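Cell division protein FtsI/penicillin binding protein 2 (Legionella pneumophila subsp. pneumophila ATCC 43290, PDB 4ZTK) probably cross-links peptidoglycan at the division septum as a penicillin-binding D,D-transpeptidase of the serine beta-lactamase clan. Local coordinates at residues A47-D50 / N55-A58; K66-W71 / V279-Y284; T156-D161 / A212-T217. All coordinates share one frame; numbering follows the deposited sequence.

Contact 1: A47-D50 / N55-A58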
loop_
_atom_site.group_PDB
_atom_site.type_symbol
_atom_site.label_atom_id
_atom_site.label_comp_id
_atom_site.label_asym_id
_atom_site.label_seq_id
_atom_site.Cartn_x
_atom_site.Cartn_y
_atom_site.Cartn_z
ATOM N N ALA A 47 -9.272 0.723 4.673
ATOM C CA ALA A 47 -9.509 2.152 4.551
ATOM C C ALA A 47 -9.724 2.526 3.093
ATOM O O ALA A 47 -9.120 1.935 2.194
ATOM C CB ALA A 47 -8.353 2.945 5.152
ATOM N N ILE A 48 -10.614 3.487 2.868
ATOM C CA ILE A 48 -10.858 4.033 1.539
ATOM C C ILE A 48 -10.595 5.529 1.587
ATOM O O ILE A 48 -10.926 6.182 2.566
ATOM C CB ILE A 48 -12.315 3.829 1.086
ATOM C CG1 ILE A 48 -12.816 2.425 1.439
ATOM C CG2 ILE A 48 -12.458 4.122 -0.406
ATOM C CD1 ILE A 48 -12.152 1.333 0.696
ATOM N N ALA A 49 -9.985 6.065 0.537
ATOM C CA ALA A 49 -9.721 7.493 0.465
ATOM C C ALA A 49 -10.132 8.037 -0.895
ATOM O O ALA A 49 -10.161 7.309 -1.890
ATOM C CB ALA A 49 -8.240 7.790 0.729
ATOM N N ASP A 50 -10.444 9.325 -0.927
ATOM C CA ASP A 50 -10.830 10.003 -2.158
ATOM C C ASP A 50 -9.587 10.494 -2.905
ATOM O O ASP A 50 -8.790 11.252 -2.358
ATOM C CB ASP A 50 -11.779 11.166 -1.832
ATOM C CG ASP A 50 -11.899 12.156 -2.967
ATOM O OD1 ASP A 50 -12.613 11.861 -3.947
ATOM O OD2 ASP A 50 -11.280 13.236 -2.874
ATOM N N ASN A 55 -8.751 12.609 1.473
ATOM C CA ASN A 55 -9.582 12.405 2.659
ATOM C C ASN A 55 -9.999 10.950 2.811
ATOM O O ASN A 55 -10.358 10.302 1.831
ATOM C CB ASN A 55 -10.840 13.272 2.589
ATOM C CG ASN A 55 -10.533 14.747 2.640
ATOM O OD1 ASN A 55 -9.571 15.169 3.281
ATOM N ND2 ASN A 55 -11.349 15.543 1.962
ATOM N N ILE A 56 -9.947 10.442 4.038
ATOM C CA ILE A 56 -10.484 9.125 4.345
ATOM C C ILE A 56 -11.999 9.198 4.273
ATOM O O ILE A 56 -12.611 10.048 4.925
ATOM C CB ILE A 56 -10.103 8.684 5.765
ATOM C CG1 ILE A 56 -8.587 8.748 5.951
ATOM C CG2 ILE A 56 -10.631 7.285 6.051
ATOM C CD1 ILE A 56 -7.840 7.856 5.020
ATOM N N ILE A 57 -12.608 8.322 3.478
ATOM C CA ILE A 57 -14.063 8.311 3.358
ATOM C C ILE A 57 -14.678 7.042 3.934
ATOM O O ILE A 57 -15.897 6.916 4.016
ATOM C CB ILE A 57 -14.527 8.496 1.901
ATOM C CG1 ILE A 57 -14.045 7.336 1.033
ATOM C CG2 ILE A 57 -14.040 9.830 1.355
ATOM C CD1 ILE A 57 -14.459 7.458 -0.411
ATOM N N ALA A 58 -13.826 6.101 4.323
ATOM C CA ALA A 58 -14.270 4.927 5.062
ATOM C C ALA A 58 -13.093 4.282 5.778
ATOM O O ALA A 58 -11.965 4.281 5.275
ATOM C CB ALA A 58 -14.952 3.930 4.139
#

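Contact 2: K66-W71 / V279-Y284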
loop_
_atom_site.group_PDB
_atom_site.type_symbol
_atom_site.label_atom_id
_atom_site.label_comp_id
_atom_site.label_asym_id
_atom_site.label_seq_id
_atom_site.Cartn_x
_atom_site.Cartn_y
_atom_site.Cartn_z
ATOM N N LYS A 66 -8.716 -8.908 22.852
ATOM C CA LYS A 66 -8.703 -7.636 23.562
ATOM C C LYS A 66 -7.342 -6.956 23.492
ATOM O O LYS A 66 -6.369 -7.534 23.008
ATOM C CB LYS A 66 -9.050 -7.869 25.033
ATOM C CG LYS A 66 -7.943 -8.579 25.810
ATOM C CD LYS A 66 -8.300 -8.765 27.276
ATOM C CE LYS A 66 -7.093 -9.219 28.085
ATOM N NZ LYS A 66 -6.494 -10.479 27.565
ATOM N N GLY A 67 -7.286 -5.721 23.980
ATOM C CA GLY A 67 -6.027 -5.045 24.233
ATOM C C GLY A 67 -5.277 -4.490 23.039
ATOM O O GLY A 67 -4.307 -3.751 23.212
ATOM N N LEU A 68 -5.706 -4.838 21.831
ATOM C CA LEU A 68 -5.040 -4.334 20.635
ATOM C C LEU A 68 -5.190 -2.825 20.502
ATOM O O LEU A 68 -6.259 -2.270 20.766
ATOM C CB LEU A 68 -5.580 -5.009 19.371
ATOM C CG LEU A 68 -5.086 -6.416 19.037
ATOM C CD1 LEU A 68 -6.143 -7.446 19.398
ATOM C CD2 LEU A 68 -4.709 -6.507 17.563
ATOM N N GLU A 69 -4.111 -2.162 20.100
ATOM C CA GLU A 69 -4.196 -0.760 19.729
ATOM C C GLU A 69 -4.976 -0.662 18.431
ATOM O O GLU A 69 -4.802 -1.483 17.531
ATOM C CB GLU A 69 -2.807 -0.154 19.545
ATOM C CG GLU A 69 -2.838 1.279 19.035
ATOM C CD GLU A 69 -1.457 1.837 18.770
ATOM O OE1 GLU A 69 -1.350 3.051 18.487
ATOM O OE2 GLU A 69 -0.479 1.064 18.844
ATOM N N SER A 70 -5.848 0.334 18.338
ATOM C CA SER A 70 -6.617 0.541 17.126
ATOM C C SER A 70 -5.710 0.861 15.941
ATOM O O SER A 70 -4.686 1.526 16.094
ATOM C CB SER A 70 -7.621 1.675 17.320
ATOM O OG SER A 70 -8.200 2.036 16.079
ATOM N N TRP A 71 -6.099 0.396 14.758
ATOM C CA TRP A 71 -5.397 0.749 13.532
ATOM C C TRP A 71 -5.574 2.224 13.180
ATOM O O TRP A 71 -4.974 2.710 12.225
ATOM C CB TRP A 71 -5.869 -0.119 12.365
ATOM C CG TRP A 71 -5.367 -1.518 12.431
ATOM C CD1 TRP A 71 -6.047 -2.617 12.868
ATOM C CD2 TRP A 71 -4.064 -1.974 12.050
ATOM N NE1 TRP A 71 -5.249 -3.732 12.779
ATOM C CE2 TRP A 71 -4.027 -3.364 12.280
ATOM C CE3 TRP A 71 -2.926 -1.342 11.537
ATOM C CZ2 TRP A 71 -2.896 -4.132 12.013
ATOM C CZ3 TRP A 71 -1.803 -2.106 11.273
ATOM C CH2 TRP A 71 -1.797 -3.488 11.512
ATOM N N VAL A 279 -5.177 -4.242 5.273
ATOM C CA VAL A 279 -4.134 -4.876 6.068
ATOM C C VAL A 279 -4.738 -5.945 6.963
ATOM O O VAL A 279 -5.688 -5.686 7.701
ATOM C CB VAL A 279 -3.355 -3.853 6.933
ATOM C CG1 VAL A 279 -2.367 -4.568 7.852
ATOM C CG2 VAL A 279 -2.627 -2.862 6.047
ATOM N N ILE A 280 -4.192 -7.152 6.872
ATOM C CA ILE A 280 -4.636 -8.272 7.691
ATOM C C ILE A 280 -3.483 -8.636 8.608
ATOM O O ILE A 280 -2.338 -8.697 8.159
ATOM C CB ILE A 280 -4.963 -9.512 6.827
ATOM C CG1 ILE A 280 -5.921 -9.155 5.685
ATOM C CG2 ILE A 280 -5.503 -10.646 7.692
ATOM C CD1 ILE A 280 -7.268 -8.619 6.139
ATOM N N GLU A 281 -3.768 -8.883 9.882
ATOM C CA GLU A 281 -2.710 -9.214 10.833
ATOM C C GLU A 281 -2.787 -10.658 11.320
ATOM O O GLU A 281 -3.780 -11.066 11.914
ATOM C CB GLU A 281 -2.740 -8.261 12.028
ATOM C CG GLU A 281 -1.673 -8.548 13.065
ATOM C CD GLU A 281 -1.814 -7.675 14.299
ATOM O OE1 GLU A 281 -0.813 -7.524 15.030
ATOM O OE2 GLU A 281 -2.923 -7.143 14.538
ATOM N N GLU A 282 -1.722 -11.415 11.068
ATOM C CA GLU A 282 -1.638 -12.818 11.461
ATOM C C GLU A 282 -2.775 -13.645 10.884
ATOM O O GLU A 282 -3.314 -14.523 11.553
ATOM C CB GLU A 282 -1.600 -12.966 12.983
ATOM C CG GLU A 282 -0.349 -12.399 13.624
ATOM C CD GLU A 282 -0.352 -12.560 15.131
ATOM O OE1 GLU A 282 -0.801 -13.622 15.614
ATOM O OE2 GLU A 282 0.086 -11.620 15.830
ATOM N N GLY A 283 -3.143 -13.359 9.643
ATOM C CA GLY A 283 -4.150 -14.150 8.961
ATOM C C GLY A 283 -3.514 -15.295 8.197
ATOM O O GLY A 283 -2.307 -15.285 7.929
ATOM N N TYR A 284 -4.324 -16.295 7.863
ATOM C CA TYR A 284 -3.883 -17.387 7.006
ATOM C C TYR A 284 -5.091 -18.084 6.405
ATOM O O TYR A 284 -6.186 -18.040 6.963
ATOM C CB TYR A 284 -3.043 -18.403 7.785
ATOM C CG TYR A 284 -3.836 -19.228 8.772
ATOM C CD1 TYR A 284 -4.129 -18.736 10.036
ATOM C CD2 TYR A 284 -4.286 -20.500 8.443
ATOM C CE1 TYR A 284 -4.852 -19.488 10.945
ATOM C CE2 TYR A 284 -5.011 -21.257 9.344
ATOM C CZ TYR A 284 -5.290 -20.746 10.594
ATOM O OH TYR A 284 -6.011 -21.498 11.497
#

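Contact 3: T156-D161 / A212-T217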
loop_
_atom_site.group_PDB
_atom_site.type_symbol
_atom_site.label_atom_id
_atom_site.label_comp_id
_atom_site.label_asym_id
_atom_site.label_seq_id
_atom_site.Cartn_x
_atom_site.Cartn_y
_atom_site.Cartn_z
ATOM N N THR A 156 9.882 11.699 1.091
ATOM C CA THR A 156 9.357 12.654 2.056
ATOM C C THR A 156 8.215 13.440 1.421
ATOM O O THR A 156 7.168 13.641 2.034
ATOM C CB THR A 156 10.461 13.609 2.569
ATOM O OG1 THR A 156 11.367 12.876 3.401
ATOM C CG2 THR A 156 9.862 14.769 3.379
ATOM N N GLU A 157 8.418 13.854 0.176
ATOM C CA GLU A 157 7.382 14.557 -0.572
ATOM C C GLU A 157 6.126 13.717 -0.802
ATOM O O GLU A 157 5.037 14.265 -0.970
ATOM C CB GLU A 157 7.939 15.060 -1.904
ATOM C CG GLU A 157 8.906 16.220 -1.746
ATOM C CD GLU A 157 9.498 16.676 -3.065
ATOM O OE1 GLU A 157 10.376 17.564 -3.046
ATOM O OE2 GLU A 157 9.090 16.147 -4.119
ATOM N N PHE A 158 6.277 12.395 -0.826
ATOM C CA PHE A 158 5.133 11.492 -0.940
ATOM C C PHE A 158 4.413 11.271 0.393
ATOM O O PHE A 158 3.406 10.559 0.448
ATOM C CB PHE A 158 5.556 10.132 -1.506
ATOM C CG PHE A 158 5.566 10.074 -3.008
ATOM C CD1 PHE A 158 4.383 10.151 -3.724
ATOM C CD2 PHE A 158 6.759 9.919 -3.701
ATOM C CE1 PHE A 158 4.385 10.087 -5.109
ATOM C CE2 PHE A 158 6.772 9.854 -5.088
ATOM C CZ PHE A 158 5.583 9.942 -5.793
ATOM N N GLY A 159 4.941 11.858 1.465
ATOM C CA GLY A 159 4.310 11.755 2.768
ATOM C C GLY A 159 4.941 10.716 3.678
ATOM O O GLY A 159 4.381 10.385 4.722
ATOM N N PHE A 160 6.103 10.197 3.291
ATOM C CA PHE A 160 6.797 9.216 4.117
ATOM C C PHE A 160 7.779 9.862 5.096
ATOM O O PHE A 160 8.490 10.809 4.757
ATOM C CB PHE A 160 7.526 8.181 3.252
ATOM C CG PHE A 160 6.606 7.281 2.489
ATOM C CD1 PHE A 160 6.038 6.176 3.100
ATOM C CD2 PHE A 160 6.297 7.545 1.165
ATOM C CE1 PHE A 160 5.178 5.339 2.400
ATOM C CE2 PHE A 160 5.437 6.714 0.455
ATOM C CZ PHE A 160 4.876 5.611 1.074
ATOM N N ASP A 161 7.812 9.328 6.311
ATOM C CA ASP A 161 8.782 9.733 7.319
ATOM C C ASP A 161 10.143 9.117 7.001
ATOM O O ASP A 161 10.358 7.930 7.215
ATOM C CB ASP A 161 8.304 9.264 8.694
ATOM C CG ASP A 161 9.254 9.640 9.825
ATOM O OD1 ASP A 161 10.371 10.153 9.580
ATOM O OD2 ASP A 161 8.865 9.409 10.986
ATOM N N ALA A 212 2.620 18.992 -8.432
ATOM C CA ALA A 212 3.105 17.759 -9.033
ATOM C C ALA A 212 4.313 17.239 -8.266
ATOM O O ALA A 212 5.357 17.887 -8.230
ATOM C CB ALA A 212 3.461 17.984 -10.497
ATOM N N ILE A 213 4.162 16.075 -7.642
ATOM C CA ILE A 213 5.268 15.433 -6.939
ATOM C C ILE A 213 6.175 14.722 -7.937
ATOM O O ILE A 213 7.398 14.755 -7.813
ATOM C CB ILE A 213 4.761 14.436 -5.879
ATOM C CG1 ILE A 213 3.881 15.161 -4.862
ATOM C CG2 ILE A 213 5.926 13.760 -5.175
ATOM C CD1 ILE A 213 4.548 16.383 -4.250
ATOM N N ILE A 214 5.569 14.081 -8.931
ATOM C CA ILE A 214 6.327 13.499 -10.031
ATOM C C ILE A 214 5.741 13.932 -11.371
ATOM O O ILE A 214 4.586 14.357 -11.443
ATOM C CB ILE A 214 6.379 11.958 -9.950
ATOM C CG1 ILE A 214 4.970 11.370 -9.870
ATOM C CG2 ILE A 214 7.215 11.519 -8.759
ATOM C CD1 ILE A 214 4.935 9.831 -9.962
ATOM N N SER A 215 6.539 13.828 -12.429
ATOM C CA SER A 215 6.116 14.255 -13.763
ATOM C C SER A 215 4.957 13.419 -14.292
ATOM O O SER A 215 4.632 12.367 -13.738
ATOM C CB SER A 215 7.283 14.154 -14.744
ATOM O OG SER A 215 7.602 12.792 -14.994
ATOM N N GLU A 216 4.342 13.889 -15.374
ATOM C CA GLU A 216 3.255 13.154 -16.012
ATOM C C GLU A 216 3.768 11.836 -16.572
ATOM O O GLU A 216 3.111 10.802 -16.443
ATOM C CB GLU A 216 2.623 13.982 -17.129
ATOM C CG GLU A 216 1.919 15.235 -16.648
ATOM C CD GLU A 216 1.226 15.976 -17.774
ATOM O OE1 GLU A 216 1.365 15.553 -18.941
ATOM O OE2 GLU A 216 0.540 16.982 -17.491
ATOM N N THR A 217 4.947 11.883 -17.188
ATOM C CA THR A 217 5.582 10.692 -17.736
ATOM C C THR A 217 5.801 9.662 -16.639
ATOM O O THR A 217 5.450 8.491 -16.792
ATOM C CB THR A 217 6.939 11.024 -18.379
ATOM O OG1 THR A 217 6.752 11.989 -19.421
ATOM C CG2 THR A 217 7.577 9.771 -18.959
#

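Contact 1: A47-D50 / N55-A58
Ile48 turns both its N and its O toward strand 56-63: its N gives a hydrogen bond to Ala58 O (2.9 Å), and its O takes the amide of Ile57, with Ile57 N to Ile48 O also 2.9 Å. Ala58 N turns to the same oxygen in a weak bond, at 3.4 Å from Ile48 O, so one carbonyl serves two successive amides. Ile57 and Ala58 thus both stand opposite Ile48, which makes this a classic beta bulge. It falls where strands 43-49 and 56-63 form an antiparallel hairpin, and beyond it the register has moved by one, leaving Ala49 beside Ile56 as a non-hydrogen-bonded pair. Toward the turn, Asp50 N resumes the ladder with a bond to Asn55 O (2.9 Å).

The side chains at the bulge interlock. Ile57 has its CG1 between backbone N and carbonyl carbon (chi1 63°), which brings that branch close to Ile48 O and against Ile48 CG2, 3.9 Å from Ile57 CG1. Ile48 CG1, swung beside its own backbone N, rests instead on Ala58 CB at 3.8 Å. The side chains of Ile48 and Ala58 share a sheet face and meet Met24 of helix 22-38, whereas Ala49 and Ile56 occupy the reverse face and pack on Ile193 of helix 189-200. Around the turn, Asp50 OD2 is hydrogen-bonded to Thr53 OG1, and that hydroxyl is in turn linked to Asn55 N, tying together the two ends of the connection.

Contact 2: K66-W71 / V279-Y284
Trp71 brings the six-membered end of its indole to strand 274-281, where CH2 meets Val279 CG1 at 3.9 Å and the two side chains cross at about a right angle. Val279 CG1 is the branch anti to the backbone N (chi1 174°), and it is this methyl that approaches the ring obliquely. Two residues on, Glu281 continues the same surface: its CB is 4.1 Å from Trp71 CZ2, and its extended chain carries OE2 to 3.9 Å from that carbon, with the carboxylate and ring planes 74° apart. Leu68 reaches the acid from another part of the loop, placing CD2 3.6 Å from Glu281 OE2.

Here a loop following strand 56-63 folds back over the central sheet of the transpeptidase domain, reaching strand 274-281 across its neighbour 43-49. That neighbour supplies the shared polar partner, for Ser43 OG is hydrogen-bonded to both Trp71 NE1 and Glu281 OE2. The other carboxylate oxygen, OE1, forms a salt bridge with Arg74, which also makes a cation-pi contact with Trp71 and would probably favour the ionised form of the buried acid. Ile189 of helix 189-200 touches both Trp71 and Val279.

Contact 3: T156-D161 / A212-T217
Glu157, in the last turn of helix 148-157, meets Ile213 through both its backbone and the root of its side chain. Its carbonyl O lies 3.9 Å from Ile213 CD1, and Glu157 CB is 4.1 Å from Ile213 CG2, the two side chains crossing at a slant. The carboxylate is engaged by lysines of its own helix, OE2 with Lys154 and OE1 with Lys153. Lys154 also donates to Ile213 O, so one ammonium group links the helix end to the facing segment.

Phe158 follows, and its ring carries the closest packing. Ile213 CG2 sits over the centre of one face, 3.9 Å from the Phe158 ring centroid and 9° off the normal, a well-centred CH-pi contact. With chi1 at -59°, Ile213 CG1 sits beside the backbone N and CG2 is left anti to it, pointing at the ring, while CD1 turns to the helix carbonyl. Ile214 CG2 comes obliquely to the far end of the phenyl, 3.7 Å from Phe158 CZ, and the Ile214 and Phe158 side chains cross at about a right angle. Ile198 and Leu199 of helix 189-200 also touch Phe158.

At Gly159 the chain turns with positive phi in a Schellman motif, with two bonds back into the last turn, one of them Gly159 N to Thr156 O (2.9 Å). Across the contact, Ser215 is the N-cap of helix 216-231. The Schellman end of helix 148-157 thus packs against the lead-in to helix 216-231, in what is probably the all-helical region of the penicillin-binding transpeptidase fold.

Overall arrangement
Contacts 1 and 2 both involve the central antiparallel sheet, through its neighbouring strands 43-49 and 274-281, yet they do not touch: their nearest atoms are about 6 Å apart. Contact 3 lies among helices, on the opposite side of the chain's centre from contact 2 and about 30 Å from it between centres. All three are largely buried, although each has partly exposed residues. Their chemistry follows their place: backbone hydrogen bonds join the hairpin of contact 1, whereas the other two meet mainly through side chains, aromatic packing beside a buried acid in contact 2 and mainly aliphatic-on-aromatic packing in contact 3. Helix 189-200 is common ground, touching residues of every contact.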